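Local coordinates for protein delta toxin (Clostridium perfringens, PDB 2YGT) that acts as a haemolytic beta-pore-forming toxin, probably by assembling into a beta-barrel pore in the membrane of the target cell, at residues I126-S129 and G133-T136. Residues are numbered along the deposited sequence; the frame is centred on the assembly and turned at random.
Sequences ISYS and GIDT
S127 and D135 face each other as the hydrogen-bonded pair of an antiparallel beta hairpin, strand 121-128 returning as strand 134-137. S127 N reaches D135 O at 2.8 Å and D135 N reaches S127 O at 2.9 Å. A third bond, S129 N to G133 O (2.9 Å), forms where the strands give way to the turn. Beyond it a water accepts from G133 N at 2.8 Å.

On the face of S127 and D135, one water lies 2.7 Å from S127 OG and bridges to D135 OD1. With CG anti to the backbone N (chi1 -177°), D135 brings its carboxylate to this shared water, and Y146 packs beside both residues. The opposite face is largely apolar: I134 CD1 meets the edge of the Y128 ring, 3.6 Å from CD2, while I126 CG1 runs alongside T136 CG2 at 4.1 Å. V232 of strand 224-235 touches I126 and I134, and the Y128 hydroxyl is hydrogen-bonded to D55.

T136 OG1 makes a weak hydrogen bond to D110, a ligand of a second zinc site seen in a structure of this protein. The hairpin is consistent with the prestem of leukocidin-type toxins, which refolds into the barrel in related toxins. Backbone bonds thus fix the register, between a water-bridged polar face partly covered by Y146 and an apolar face packed on the neighbouring sheet; so few polar ties would be compatible with release of the hairpin.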
ATOM      1  N   ILE A 126       0.749   1.609  14.716  1.00 22.14           N
ATOM      2  CA  ILE A 126      -0.573   1.903  15.255  1.00 26.90           C
ATOM      3  C   ILE A 126      -0.660   1.387  16.686  1.00 17.33           C
ATOM      4  O   ILE A 126      -0.618   0.182  16.921  1.00 17.25           O
ATOM      5  CB  ILE A 126      -1.689   1.256  14.407  1.00 24.27           C
ATOM      6  CG1 ILE A 126      -1.601   1.740  12.956  1.00 20.82           C
ATOM      7  CG2 ILE A 126      -3.057   1.568  14.998  1.00 17.01           C
ATOM      8  CD1 ILE A 126      -2.660   1.148  12.044  1.00 16.50           C
ATOM      9  N   SER A 127      -0.770   2.303  17.639  1.00 17.66           N
ATOM     10  CA  SER A 127      -0.778   1.933  19.048  1.00 17.92           C
ATOM     11  C   SER A 127      -2.113   2.248  19.715  1.00 21.50           C
ATOM     12  O   SER A 127      -2.663   3.336  19.544  1.00 24.80           O
ATOM     13  CB  SER A 127       0.356   2.641  19.785  1.00 20.10           C
ATOM     14  OG  SER A 127       1.595   2.381  19.152  1.00 23.09           O
ATOM     15  N   TYR A 128      -2.618   1.284  20.477  1.00 21.93           N
ATOM     16  CA  TYR A 128      -3.897   1.412  21.163  1.00 18.35           C
ATOM     17  C   TYR A 128      -3.701   1.466  22.677  1.00 18.77           C
ATOM     18  O   TYR A 128      -2.895   0.724  23.238  1.00 18.79           O
ATOM     19  CB  TYR A 128      -4.813   0.241  20.790  1.00 18.13           C
ATOM     20  CG  TYR A 128      -6.172   0.270  21.465  1.00 18.41           C
ATOM     21  CD1 TYR A 128      -6.370  -0.331  22.703  1.00 18.67           C
ATOM     22  CD2 TYR A 128      -7.256   0.898  20.864  1.00 18.47           C
ATOM     23  CE1 TYR A 128      -7.611  -0.305  23.320  1.00 18.99           C
ATOM     24  CE2 TYR A 128      -8.499   0.930  21.472  1.00 18.82           C
ATOM     25  CZ  TYR A 128      -8.672   0.328  22.698  1.00 19.07           C
ATOM     26  OH  TYR A 128      -9.905   0.358  23.307  1.00 19.47           O
ATOM     27  N   SER A 129      -4.437   2.357  23.331  1.00 19.15           N
ATOM     28  CA  SER A 129      -4.410   2.451  24.786  1.00 19.62           C
ATOM     29  C   SER A 129      -5.764   2.058  25.352  1.00 20.75           C
ATOM     30  O   SER A 129      -6.801   2.364  24.762  1.00 24.07           O
ATOM     31  CB  SER A 129      -4.060   3.873  25.229  1.00 20.06           C
ATOM     32  OG  SER A 129      -2.744   4.223  24.835  1.00 25.50           O
ATOM     33  N   GLY A 133      -7.954   5.229  23.241  1.00 20.21           N
ATOM     34  CA  GLY A 133      -6.955   6.088  22.630  1.00 30.65           C
ATOM     35  C   GLY A 133      -6.170   5.449  21.497  1.00 26.84           C
ATOM     36  O   GLY A 133      -5.816   4.270  21.559  1.00 19.18           O
ATOM     37  N   ILE A 134      -5.893   6.236  20.461  1.00 23.18           N
ATOM     38  CA  ILE A 134      -5.127   5.773  19.306  1.00 18.89           C
ATOM     39  C   ILE A 134      -3.938   6.687  19.011  1.00 24.18           C
ATOM     40  O   ILE A 134      -4.079   7.910  18.955  1.00 21.36           O
ATOM     41  CB  ILE A 134      -6.002   5.708  18.038  1.00 18.65           C
ATOM     42  CG1 ILE A 134      -7.143   4.704  18.217  1.00 18.59           C
ATOM     43  CG2 ILE A 134      -5.151   5.369  16.817  1.00 18.20           C
ATOM     44  CD1 ILE A 134      -6.702   3.257  18.163  1.00 21.25           C
ATOM     45  N   ASP A 135      -2.768   6.089  18.814  1.00 18.70           N
ATOM     46  CA  ASP A 135      -1.592   6.840  18.394  1.00 18.78           C
ATOM     47  C   ASP A 135      -0.999   6.239  17.128  1.00 18.32           C
ATOM     48  O   ASP A 135      -0.684   5.051  17.083  1.00 18.88           O
ATOM     49  CB  ASP A 135      -0.536   6.886  19.497  1.00 19.09           C
ATOM     50  CG  ASP A 135       0.669   7.726  19.112  1.00 24.65           C
ATOM     51  OD1 ASP A 135       1.579   7.202  18.433  1.00 23.78           O
ATOM     52  OD2 ASP A 135       0.699   8.920  19.476  1.00 20.93           O
ATOM     53  N   THR A 136      -0.851   7.064  16.098  1.00 18.31           N
ATOM     54  CA  THR A 136      -0.282   6.604  14.838  1.00 17.94           C
ATOM     55  C   THR A 136       1.020   7.332  14.534  1.00 25.98           C
ATOM     56  O   THR A 136       1.093   8.558  14.608  1.00 30.41           O
ATOM     57  CB  THR A 136      -1.258   6.780  13.664  1.00 17.74           C
ATOM     58  OG1 THR A 136      -1.909   8.051  13.766  1.00 24.27           O
ATOM     59  CG2 THR A 136      -2.310   5.681  13.677  1.00 23.84           C
TER
HETATM   60  O   HOH W   1       2.295   4.538  17.650  1.00 28.74           O
HETATM   61  O   HOH W   2      -7.363   5.598  25.962  1.00 23.22           O